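PDB 4WCT: fructosyl amine:oxygen oxidoreductase from Neosartorya fumigata, which probably catalyses the oxidative breakdown of fructosyl amines (Amadori products), using flavin-adenine dinucleotide as cofactor and molecular oxygen as oxidant. Local coordinates for residues 253-258 against 304-309; 321-326 against 357-362; 327-332 against 450-455. All coordinates share one frame; numbering follows the deposited sequence. Where two conformers were deposited one is given.

Contact 1: 253-258 against 304-309; sequences RPTAWT and GYCNFL
Ala-256 and Tyr-305 form an antiparallel hydrogen-bonded pair: Ala-256 N gives its hydrogen to Tyr-305 O at 2.7 Å, and Tyr-305 N returns one to Ala-256 O at 2.9 Å, nearly straight at 173°. A weaker CA-H...O contact lies beside each bond, from Thr-255 to Tyr-305 O and from Gly-304 to Ala-256 O. Threonine suits position 255 because its hydroxyl gives and takes: OG1 donates to Arg-253 O at 2.8 Å and accepts from Arg-253 NE.

Beyond this bridge the packing is close. At the backbone angles of Gly-304 a CB would press on the preceding carbonyl O and run into Thr-255 CG2 and the Trp-257 ring; the bare CA lies over a face of that indole, 3.5 Å from NE1, which is hydrogen-bonded to His-302 O. Thr-255 CG2, anti to the backbone N, reaches Gly-304 CA at 3.7 Å. Cys-306 SG touches both Pro-254 O (3.6 Å) and Arg-253 CD (3.7 Å), while the Arg-253 guanidinium goes on to Ala-430 O and a salt bridge with Asp-362. Tyr-305 crosses Thr-258 at about a right angle.

This is an antiparallel pairing in the large mixed sheet, whose strand 253-263 carries Trp-257 of the FAD pocket.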
loop_
_atom_site.group_PDB
_atom_site.type_symbol
_atom_site.label_atom_id
_atom_site.label_comp_id
_atom_site.label_asym_id
_atom_site.label_seq_id
_atom_site.Cartn_x
_atom_site.Cartn_y
_atom_site.Cartn_z
ATOM N N ARG A 253 -0.708 11.237 -6.833
ATOM C CA ARG A 253 -0.052 12.068 -5.843
ATOM C C ARG A 253 0.846 11.202 -4.988
ATOM O O ARG A 253 0.358 10.512 -4.113
ATOM C CB ARG A 253 -1.067 12.774 -4.949
ATOM C CG ARG A 253 -0.421 13.698 -3.966
ATOM C CD ARG A 253 -1.390 14.315 -2.961
ATOM N NE ARG A 253 -1.914 13.311 -2.044
ATOM C CZ ARG A 253 -2.913 13.530 -1.198
ATOM N NH1 ARG A 253 -3.447 14.757 -1.087
ATOM N NH2 ARG A 253 -3.381 12.518 -0.484
ATOM N N PRO A 254 2.167 11.257 -5.219
ATOM C CA PRO A 254 3.038 10.523 -4.317
ATOM C C PRO A 254 2.947 11.087 -2.901
ATOM O O PRO A 254 3.114 12.282 -2.700
ATOM C CB PRO A 254 4.435 10.730 -4.911
ATOM C CG PRO A 254 4.181 10.976 -6.371
ATOM C CD PRO A 254 2.890 11.755 -6.403
ATOM N N THR A 255 2.710 10.213 -1.935
ATOM C CA THR A 255 2.377 10.619 -0.568
ATOM C C THR A 255 2.971 9.596 0.392
ATOM O O THR A 255 3.005 8.409 0.072
ATOM C CB THR A 255 0.839 10.702 -0.361
ATOM O OG1 THR A 255 0.215 11.376 -1.452
ATOM C CG2 THR A 255 0.457 11.392 0.939
ATOM N N ALA A 256 3.501 10.086 1.520
ATOM C CA ALA A 256 4.201 9.246 2.495
ATOM C C ALA A 256 3.493 9.139 3.825
ATOM O O ALA A 256 2.965 10.123 4.356
ATOM C CB ALA A 256 5.605 9.740 2.712
ATOM N N TRP A 257 3.550 7.929 4.388
ATOM C CA TRP A 257 3.204 7.694 5.758
ATOM C C TRP A 257 4.373 7.156 6.554
ATOM O O TRP A 257 5.483 7.040 6.029
ATOM C CB TRP A 257 2.020 6.743 5.761
ATOM C CG TRP A 257 0.793 7.474 5.335
ATOM C CD1 TRP A 257 -0.057 8.186 6.147
ATOM C CD2 TRP A 257 0.348 7.689 3.997
ATOM N NE1 TRP A 257 -1.001 8.835 5.390
ATOM C CE2 TRP A 257 -0.785 8.549 4.062
ATOM C CE3 TRP A 257 0.722 7.170 2.758
ATOM C CZ2 TRP A 257 -1.467 8.976 2.910
ATOM C CZ3 TRP A 257 0.071 7.637 1.608
ATOM C CH2 TRP A 257 -1.011 8.537 1.698
ATOM N N THR A 258 4.179 7.070 7.864
ATOM C CA THR A 258 5.267 6.943 8.810
ATOM C C THR A 258 5.039 5.721 9.706
ATOM O O THR A 258 3.897 5.410 10.086
ATOM C CB THR A 258 5.349 8.215 9.693
ATOM O OG1 THR A 258 4.015 8.642 10.021
ATOM C CG2 THR A 258 6.052 9.318 8.927
ATOM N N GLY A 304 -1.053 12.359 5.408
ATOM C CA GLY A 304 0.114 12.092 4.591
ATOM C C GLY A 304 1.057 13.269 4.474
ATOM O O GLY A 304 0.668 14.447 4.697
ATOM N N TYR A 305 2.322 12.942 4.234
ATOM C CA TYR A 305 3.332 13.900 3.837
ATOM C C TYR A 305 3.582 13.837 2.324
ATOM O O TYR A 305 3.796 12.763 1.731
ATOM C CB TYR A 305 4.654 13.565 4.528
ATOM C CG TYR A 305 4.703 13.783 6.013
ATOM C CD1 TYR A 305 5.123 14.996 6.543
ATOM C CD2 TYR A 305 4.429 12.740 6.886
ATOM C CE1 TYR A 305 5.271 15.166 7.912
ATOM C CE2 TYR A 305 4.510 12.917 8.249
ATOM C CZ TYR A 305 4.908 14.141 8.755
ATOM O OH TYR A 305 5.016 14.298 10.131
ATOM N N CYS A 306 3.603 14.987 1.687
ATOM C CA CYS A 306 4.153 15.076 0.340
ATOM C C CYS A 306 5.484 15.807 0.401
ATOM O O CYS A 306 5.921 16.277 1.465
ATOM C CB CYS A 306 3.167 15.812 -0.584
ATOM S SG CYS A 306 1.588 15.010 -0.831
ATOM N N ASN A 307 6.226 15.754 -0.703
ATOM C CA ASN A 307 7.506 16.461 -0.778
ATOM C C ASN A 307 7.457 17.385 -1.987
ATOM O O ASN A 307 7.748 16.970 -3.111
ATOM C CB ASN A 307 8.665 15.479 -0.897
ATOM C CG ASN A 307 9.993 16.168 -0.918
ATOM O OD1 ASN A 307 10.241 17.063 -0.113
ATOM N ND2 ASN A 307 10.858 15.777 -1.841
ATOM N N PHE A 308 6.876 18.565 -1.778
ATOM C CA PHE A 308 6.406 19.405 -2.875
ATOM C C PHE A 308 7.560 20.217 -3.471
ATOM O O PHE A 308 8.202 21.007 -2.777
ATOM C CB PHE A 308 5.314 20.354 -2.417
ATOM C CG PHE A 308 3.987 19.701 -2.164
ATOM C CD1 PHE A 308 3.354 18.956 -3.149
ATOM C CD2 PHE A 308 3.349 19.865 -0.958
ATOM C CE1 PHE A 308 2.153 18.339 -2.921
ATOM C CE2 PHE A 308 2.075 19.312 -0.751
ATOM C CZ PHE A 308 1.489 18.548 -1.717
ATOM N N LEU A 309 7.925 19.885 -4.692
ATOM C CA LEU A 309 8.947 20.630 -5.431
ATOM C C LEU A 309 8.379 21.127 -6.762
ATOM O O LEU A 309 7.346 20.659 -7.232
ATOM C CB LEU A 309 10.168 19.711 -5.667
ATOM C CG LEU A 309 10.916 19.320 -4.385
ATOM C CD1 LEU A 309 11.904 18.209 -4.677
ATOM C CD2 LEU A 309 11.628 20.545 -3.848
#

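Contact 2: 321-326 against 357-362; sequences VPFAKH and ICWDAD. With FAD (flavin-adenine dinucleotide), chain C.
Pro-322 sets its CA and CB on one face of the Trp-359 indole, CA 3.6 Å from the centroid of the six-membered ring and only 12° off the normal, a CH-pi contact. Proline suits the spot because its CA and CB edge brings C-H groups over the indole, with CA over the centre of the six-membered ring. Next to it Phe-323 offers a face of its own to Ile-357, whose CD1 stands 4.1 Å from the ring centroid. The methyl gets there because CG1 leaves between the backbone N and the carbonyl carbon (chi1 66°) and the chain then runs extended, crossing the phenyl at about a right angle. Phe-323 is closed in further by Phe-444, edge to face.

Polar bonds edge this apolar patch. Trp-359 NE1 donates to Phe-323 O at 2.8 Å, a bent bond (136°) with the oxygen tilted from the indole plane. Ile-357 N reaches Lys-325 O at 3.1 Å, and a water accepts from Lys-325 N and donates to Ile-357 O.

Cys-358 and Asp-360 have their CB atoms turned from the loop. Asp-360 OD2 accepts from FAD O3' at 2.6 Å and also from Gly-387 N. Cys-358 SG to FAD C8M, 2.2 Å, is too short for a non-bonded pair and consistent with the cysteinyl-flavin link of related enzymes, but the distance alone leaves the link doubtful. The chemistry implies a two-sided strand: Ile-357 and Trp-359 face the loop with apolar packing edged by hydrogen bonds, Cys-358 and Asp-360 face the cofactor.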
loop_
_atom_site.group_PDB
_atom_site.type_symbol
_atom_site.label_atom_id
_atom_site.label_comp_id
_atom_site.label_asym_id
_atom_site.label_seq_id
_atom_site.Cartn_x
_atom_site.Cartn_y
_atom_site.Cartn_z
ATOM N N VAL A 321 7.706 14.580 -4.899
ATOM C CA VAL A 321 8.767 13.657 -5.296
ATOM C C VAL A 321 9.218 12.851 -4.090
ATOM O O VAL A 321 9.784 13.394 -3.148
ATOM C CB VAL A 321 9.994 14.401 -5.858
ATOM C CG1 VAL A 321 11.018 13.378 -6.344
ATOM C CG2 VAL A 321 9.530 15.300 -6.997
ATOM N N PRO A 322 9.129 11.528 -4.181
ATOM C CA PRO A 322 9.624 10.712 -3.067
ATOM C C PRO A 322 11.106 10.804 -2.844
ATOM O O PRO A 322 11.876 11.018 -3.787
ATOM C CB PRO A 322 9.252 9.277 -3.474
ATOM C CG PRO A 322 8.150 9.431 -4.473
ATOM C CD PRO A 322 8.431 10.727 -5.196
ATOM N N PHE A 323 11.504 10.516 -1.611
ATOM C CA PHE A 323 12.866 10.205 -1.245
ATOM C C PHE A 323 12.840 9.166 -0.123
ATOM O O PHE A 323 11.864 9.083 0.632
ATOM C CB PHE A 323 13.603 11.453 -0.767
ATOM C CG PHE A 323 13.021 12.067 0.471
ATOM C CD1 PHE A 323 11.990 12.983 0.404
ATOM C CD2 PHE A 323 13.511 11.740 1.698
ATOM C CE1 PHE A 323 11.517 13.600 1.555
ATOM C CE2 PHE A 323 13.021 12.313 2.853
ATOM C CZ PHE A 323 11.970 13.205 2.787
ATOM N N ALA A 324 13.920 8.414 0.017
ATOM C CA ALA A 324 13.953 7.342 1.041
ATOM C C ALA A 324 14.582 7.833 2.329
ATOM O O ALA A 324 15.528 8.649 2.306
ATOM C CB ALA A 324 14.738 6.160 0.486
ATOM N N LYS A 325 14.050 7.384 3.476
ATOM C CA LYS A 325 14.666 7.684 4.760
ATOM C C LYS A 325 14.219 6.690 5.818
ATOM O O LYS A 325 13.003 6.448 5.972
ATOM C CB LYS A 325 14.317 9.104 5.219
ATOM C CG LYS A 325 15.221 9.633 6.309
ATOM C CD LYS A 325 15.208 11.149 6.352
ATOM C CE LYS A 325 16.008 11.676 7.519
ATOM N NZ LYS A 325 17.446 11.830 7.221
ATOM N N HIS A 326 15.210 6.112 6.511
ATOM C CA HIS A 326 14.995 5.245 7.655
ATOM C C HIS A 326 14.985 6.005 8.982
ATOM O O HIS A 326 15.736 5.692 9.906
ATOM C CB HIS A 326 16.020 4.135 7.675
ATOM C CG HIS A 326 15.738 3.071 6.668
ATOM N ND1 HIS A 326 16.348 1.834 6.720
ATOM C CD2 HIS A 326 14.729 2.952 5.771
ATOM C CE1 HIS A 326 15.801 1.045 5.805
ATOM N NE2 HIS A 326 14.871 1.732 5.165
ATOM N N ILE A 357 9.954 6.364 6.610
ATOM C CA ILE A 357 8.886 6.828 5.764
ATOM C C ILE A 357 8.625 5.810 4.645
ATOM O O ILE A 357 9.517 5.072 4.247
ATOM C CB ILE A 357 9.127 8.235 5.225
ATOM C CG1 ILE A 357 10.322 8.306 4.274
ATOM C CG2 ILE A 357 9.274 9.199 6.414
ATOM C CD1 ILE A 357 10.569 9.687 3.702
ATOM N N CYS A 358 7.387 5.790 4.167
ATOM C CA CYS A 358 6.922 4.763 3.237
ATOM C C CYS A 358 6.017 5.483 2.234
ATOM O O CYS A 358 5.074 6.177 2.643
ATOM C CB CYS A 358 6.156 3.719 4.064
ATOM S SG CYS A 358 5.174 2.499 3.187
ATOM N N TRP A 359 6.240 5.273 0.938
ATOM C CA TRP A 359 5.558 6.031 -0.086
ATOM C C TRP A 359 4.549 5.189 -0.841
ATOM O O TRP A 359 4.869 4.080 -1.301
ATOM C CB TRP A 359 6.574 6.578 -1.096
ATOM C CG TRP A 359 7.423 7.666 -0.486
ATOM C CD1 TRP A 359 8.608 7.524 0.179
ATOM C CD2 TRP A 359 7.142 9.074 -0.512
ATOM N NE1 TRP A 359 9.081 8.743 0.559
ATOM C CE2 TRP A 359 8.230 9.725 0.127
ATOM C CE3 TRP A 359 6.149 9.841 -1.091
ATOM C CZ2 TRP A 359 8.293 11.118 0.275
ATOM C CZ3 TRP A 359 6.204 11.227 -0.935
ATOM C CH2 TRP A 359 7.252 11.846 -0.245
ATOM N N ASP A 360 3.398 5.785 -1.087
ATOM C CA ASP A 360 2.423 5.248 -2.053
ATOM C C ASP A 360 2.012 6.403 -2.969
ATOM O O ASP A 360 2.587 7.501 -2.899
ATOM C CB ASP A 360 1.217 4.716 -1.311
ATOM C CG ASP A 360 0.445 3.616 -2.076
ATOM O OD1 ASP A 360 0.636 3.414 -3.309
ATOM O OD2 ASP A 360 -0.536 3.066 -1.470
ATOM N N ALA A 361 1.047 6.148 -3.843
ATOM C CA ALA A 361 0.437 7.240 -4.593
ATOM C C ALA A 361 -1.078 7.136 -4.630
ATOM O O ALA A 361 -1.629 6.050 -4.858
ATOM C CB ALA A 361 1.026 7.298 -6.009
ATOM N N ASP A 362 -1.737 8.268 -4.360
ATOM C CA ASP A 362 -3.177 8.390 -4.348
ATOM C C ASP A 362 -3.679 8.899 -5.706
ATOM O O ASP A 362 -3.146 9.874 -6.260
ATOM C CB ASP A 362 -3.645 9.380 -3.290
ATOM C CG ASP A 362 -3.492 8.871 -1.879
ATOM O OD1 ASP A 362 -3.767 7.670 -1.612
ATOM O OD2 ASP A 362 -3.175 9.725 -1.021
HETATM P PA FAD C . 5.622 -0.696 -4.155
HETATM O O1A FAD C . 5.300 -1.905 -3.324
HETATM O O2A FAD C . 6.141 0.553 -3.515
HETATM O O5B FAD C . 6.636 -1.180 -5.253
HETATM C C5B FAD C . 7.148 -0.245 -6.213
HETATM C C4B FAD C . 8.451 -0.812 -6.766
HETATM O O4B FAD C . 8.881 0.002 -7.905
HETATM C C3B FAD C . 9.603 -0.828 -5.767
HETATM O O3B FAD C . 10.172 -2.139 -5.614
HETATM C C2B FAD C . 10.616 0.152 -6.365
HETATM O O2B FAD C . 11.981 -0.107 -6.048
HETATM C C1B FAD C . 10.285 0.077 -7.857
HETATM N N9A FAD C . 10.730 1.287 -8.582
HETATM C C8A FAD C . 10.720 2.560 -8.149
HETATM N N7A FAD C . 11.268 3.381 -9.075
HETATM C C5A FAD C . 11.546 2.599 -10.150
HETATM C C6A FAD C . 12.194 2.816 -11.437
HETATM N N6A FAD C . 12.590 4.047 -11.806
HETATM N N1A FAD C . 12.396 1.731 -12.213
HETATM C C2A FAD C . 11.995 0.495 -11.886
HETATM N N3A FAD C . 11.430 0.222 -10.697
HETATM C C4A FAD C . 11.202 1.232 -9.823
HETATM N N1 FAD C . -1.994 -1.211 2.019
HETATM C C2 FAD C . -2.846 -2.168 2.530
HETATM O O2 FAD C . -3.456 -2.869 1.725
HETATM N N3 FAD C . -2.922 -2.408 3.841
HETATM C C4 FAD C . -2.285 -1.636 4.747
HETATM O O4 FAD C . -2.340 -1.817 5.995
HETATM C C4X FAD C . -1.391 -0.591 4.281
HETATM N N5 FAD C . -0.712 0.193 5.160
HETATM C C5X FAD C . 0.294 0.987 4.680
HETATM C C6 FAD C . 1.172 1.631 5.547
HETATM C C7 FAD C . 2.115 2.510 5.050
HETATM C C7M FAD C . 3.086 3.129 5.990
HETATM C C8 FAD C . 2.226 2.704 3.599
HETATM C C8M FAD C . 3.247 3.599 2.998
HETATM C C9 FAD C . 1.435 1.995 2.729
HETATM C C9A FAD C . 0.433 1.182 3.215
HETATM N N10 FAD C . -0.437 0.532 2.336
HETATM C C10 FAD C . -1.296 -0.440 2.853
HETATM C "C1'" FAD C . -0.442 0.703 0.890
HETATM C "C2'" FAD C . 0.377 -0.352 0.163
HETATM O "O2'" FAD C . 1.628 -0.441 0.831
HETATM C "C3'" FAD C . 0.563 0.094 -1.294
HETATM O "O3'" FAD C . -0.696 0.507 -1.844
HETATM C "C4'" FAD C . 1.178 -1.015 -2.153
HETATM O "O4'" FAD C . 2.260 -1.621 -1.446
HETATM C "C5'" FAD C . 1.707 -0.376 -3.430
HETATM O "O5'" FAD C . 2.242 -1.404 -4.264
HETATM P P FAD C . 3.078 -1.000 -5.576
HETATM O O1P FAD C . 3.553 -2.281 -6.223
HETATM O O2P FAD C . 2.237 -0.008 -6.343
HETATM O O3P FAD C . 4.343 -0.218 -4.972
HETATM O O HOH W 1 12.023 5.367 3.005
#

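Contact 3: 327-332 against 450-455; sequences QIPLEA and DQWTKI
The lead-in to helix 330-343, with Pro-329 at its N-cap, is tied to the C-terminal tail by Gln-327, Ile-328 and Leu-330 meeting residues 451-455. Gln-327 uses both ends of its amide: NE2 donates to Ile-455 O at 3.0 Å, in the amide plane and on a lone pair, while OE1 accepts from Ile-455 N at 3.0 Å in a skewed bond, tilted from the carbonyl plane. OE1 is gripped a second time by Thr-453 OG1, 2.7 Å away on a lone pair, so the rotation of the amide is probably well fixed. A glutamine fits because it can give and take at once, and the bend at chi2 (-61°) lays its amide along the tail.

Thr-453 OG1 also accepts from Ile-328 N, and its position between the backbone N and the carbonyl carbon (chi1 56°) puts it within range of both partners. Backbone bonds continue the line: Thr-453 N to Ile-328 O at 2.8 Å, and Leu-330 N, in the first turn of the helix, to Gln-451 O at 2.8 Å.

Around these bonds Pro-329 and Trp-452 lie side by side, Pro-329 CG over one face of the indole, 4.2 Å from the six-membered ring centroid in a CH-pi contact. Leu-330 lies against the tail backbone, CD1 at Gln-451 and CD2 3.6 Å from Trp-452 O. Lys-454 folds back, its NZ donating to Asp-450 O and Trp-452 O.

The arrangement is that of an extended C-terminal tail fastened by strand-like bonds to the loop and first turn of a helix.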
loop_
_atom_site.group_PDB
_atom_site.type_symbol
_atom_site.label_atom_id
_atom_site.label_comp_id
_atom_site.label_asym_id
_atom_site.label_seq_id
_atom_site.Cartn_x
_atom_site.Cartn_y
_atom_site.Cartn_z
ATOM N N GLN A 327 14.254 7.106 8.970
ATOM C CA GLN A 327 13.836 7.824 10.186
ATOM C C GLN A 327 12.435 8.350 9.909
ATOM O O GLN A 327 11.978 8.308 8.773
ATOM C CB GLN A 327 14.767 9.030 10.470
ATOM C CG GLN A 327 16.261 8.744 10.664
ATOM C CD GLN A 327 16.619 7.843 11.824
ATOM O OE1 GLN A 327 15.822 7.577 12.725
ATOM N NE2 GLN A 327 17.884 7.381 11.821
ATOM N N ILE A 328 11.773 8.905 10.926
ATOM C CA ILE A 328 10.509 9.602 10.734
ATOM C C ILE A 328 10.565 10.954 11.425
ATOM O O ILE A 328 11.446 11.171 12.290
ATOM C CB ILE A 328 9.272 8.807 11.255
ATOM C CG1 ILE A 328 9.363 8.560 12.764
ATOM C CG2 ILE A 328 9.104 7.522 10.424
ATOM C CD1 ILE A 328 8.186 7.784 13.326
ATOM N N PRO A 329 9.702 11.882 10.998
ATOM C CA PRO A 329 9.726 13.138 11.730
ATOM C C PRO A 329 9.439 12.943 13.213
ATOM O O PRO A 329 8.628 12.102 13.606
ATOM C CB PRO A 329 8.647 13.979 11.035
ATOM C CG PRO A 329 8.609 13.434 9.640
ATOM C CD PRO A 329 8.786 11.949 9.841
ATOM N N LEU A 330 10.065 13.770 14.034
ATOM C CA LEU A 330 9.837 13.710 15.479
ATOM C C LEU A 330 8.353 13.854 15.799
ATOM O O LEU A 330 7.878 13.311 16.815
ATOM C CB LEU A 330 10.657 14.782 16.177
ATOM C CG LEU A 330 12.177 14.545 16.160
ATOM C CD1 LEU A 330 12.901 15.764 16.699
ATOM C CD2 LEU A 330 12.561 13.308 16.947
ATOM N N GLU A 331 7.649 14.704 15.049
ATOM C CA GLU A 331 6.209 14.881 15.302
ATOM C C GLU A 331 5.414 13.578 15.030
ATOM O O GLU A 331 4.382 13.345 15.662
ATOM C CB GLU A 331 5.631 16.079 14.511
ATOM C CG GLU A 331 5.541 15.783 13.026
ATOM C CD GLU A 331 5.971 16.881 12.089
ATOM O OE1 GLU A 331 5.685 18.090 12.328
ATOM O OE2 GLU A 331 6.310 16.511 10.954
ATOM N N ALA A 332 5.947 12.713 14.175
ATOM C CA ALA A 332 5.265 11.452 13.867
ATOM C C ALA A 332 5.556 10.447 14.988
ATOM O O ALA A 332 4.636 9.760 15.461
ATOM C CB ALA A 332 5.702 10.896 12.528
ATOM N N ASP A 450 16.905 18.797 11.452
ATOM C CA ASP A 450 17.144 18.300 12.786
ATOM C C ASP A 450 15.860 17.831 13.466
ATOM O O ASP A 450 15.847 17.533 14.656
ATOM C CB ASP A 450 17.806 19.376 13.655
ATOM C CG ASP A 450 16.962 20.616 13.785
ATOM O OD1 ASP A 450 15.891 20.714 13.144
ATOM O OD2 ASP A 450 17.466 21.576 14.383
ATOM N N GLN A 451 14.805 17.650 12.676
ATOM C CA GLN A 451 13.462 17.377 13.158
ATOM C C GLN A 451 13.084 15.900 12.928
ATOM O O GLN A 451 11.899 15.588 12.868
ATOM C CB GLN A 451 12.483 18.271 12.387
ATOM C CG GLN A 451 11.007 18.126 12.743
ATOM C CD GLN A 451 10.709 18.517 14.162
ATOM O OE1 GLN A 451 11.526 19.172 14.822
ATOM N NE2 GLN A 451 9.548 18.077 14.672
ATOM N N TRP A 452 14.072 15.022 12.783
ATOM C CA TRP A 452 13.823 13.596 12.516
ATOM C C TRP A 452 14.301 12.755 13.700
ATOM O O TRP A 452 15.178 13.172 14.469
ATOM C CB TRP A 452 14.561 13.178 11.247
ATOM C CG TRP A 452 14.060 13.807 10.029
ATOM C CD1 TRP A 452 14.351 15.062 9.568
ATOM C CD2 TRP A 452 13.179 13.225 9.069
ATOM N NE1 TRP A 452 13.746 15.274 8.361
ATOM C CE2 TRP A 452 13.019 14.163 8.025
ATOM C CE3 TRP A 452 12.606 11.957 8.916
ATOM C CZ2 TRP A 452 12.273 13.881 6.880
ATOM C CZ3 TRP A 452 11.885 11.689 7.791
ATOM C CH2 TRP A 452 11.716 12.636 6.782
ATOM N N THR A 453 13.772 11.533 13.820
ATOM C CA THR A 453 14.345 10.558 14.721
ATOM C C THR A 453 15.816 10.314 14.354
ATOM O O THR A 453 16.264 10.612 13.228
ATOM C CB THR A 453 13.548 9.227 14.715
ATOM O OG1 THR A 453 13.455 8.710 13.380
ATOM C CG2 THR A 453 12.129 9.445 15.255
ATOM N N LYS A 454 16.548 9.806 15.340
ATOM C CA LYS A 454 17.994 9.611 15.244
ATOM C C LYS A 454 18.340 8.202 15.691
ATOM O O LYS A 454 19.396 7.948 16.269
ATOM C CB LYS A 454 18.721 10.707 16.044
ATOM C CG LYS A 454 18.530 12.074 15.392
ATOM C CD LYS A 454 18.711 13.238 16.376
ATOM C CE LYS A 454 18.318 14.574 15.720
ATOM N NZ LYS A 454 16.859 14.910 15.879
ATOM N N ILE A 455 17.553 7.255 15.193
ATOM C CA ILE A 455 17.750 5.866 15.532
ATOM C C ILE A 455 19.048 5.392 14.907
ATOM O O ILE A 455 19.272 5.586 13.728
ATOM C CB ILE A 455 16.571 4.990 15.039
ATOM C CG1 ILE A 455 15.270 5.450 15.715
ATOM C CG2 ILE A 455 16.823 3.518 15.373
ATOM C CD1 ILE A 455 14.027 5.066 14.942
#

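Overall arrangement
Contact 1 is wholly buried in the large mixed sheet, contact 2 is partly buried, and contact 3 lies farthest from the chain's centre. Contacts 1 and 2, centres about 6 Å apart, share that sheet: strands 253-263 and 352-362 are neighbours, paired by backbone bonds and also by the Arg-253 to Asp-362 salt bridge. The centre of contact 3 is about 15 Å from each of theirs; Glu-331 meets the Tyr-305 hydroxyl of contact 1, and Trp-452 packs on Phe-323, Lys-325 and Ile-357 of contact 2. The chemistry shifts accordingly: one backbone bridge with close packing inside, aromatic packing on one side of a strand whose other side meets the FAD, and a dense set of hydrogen bonds on the tail.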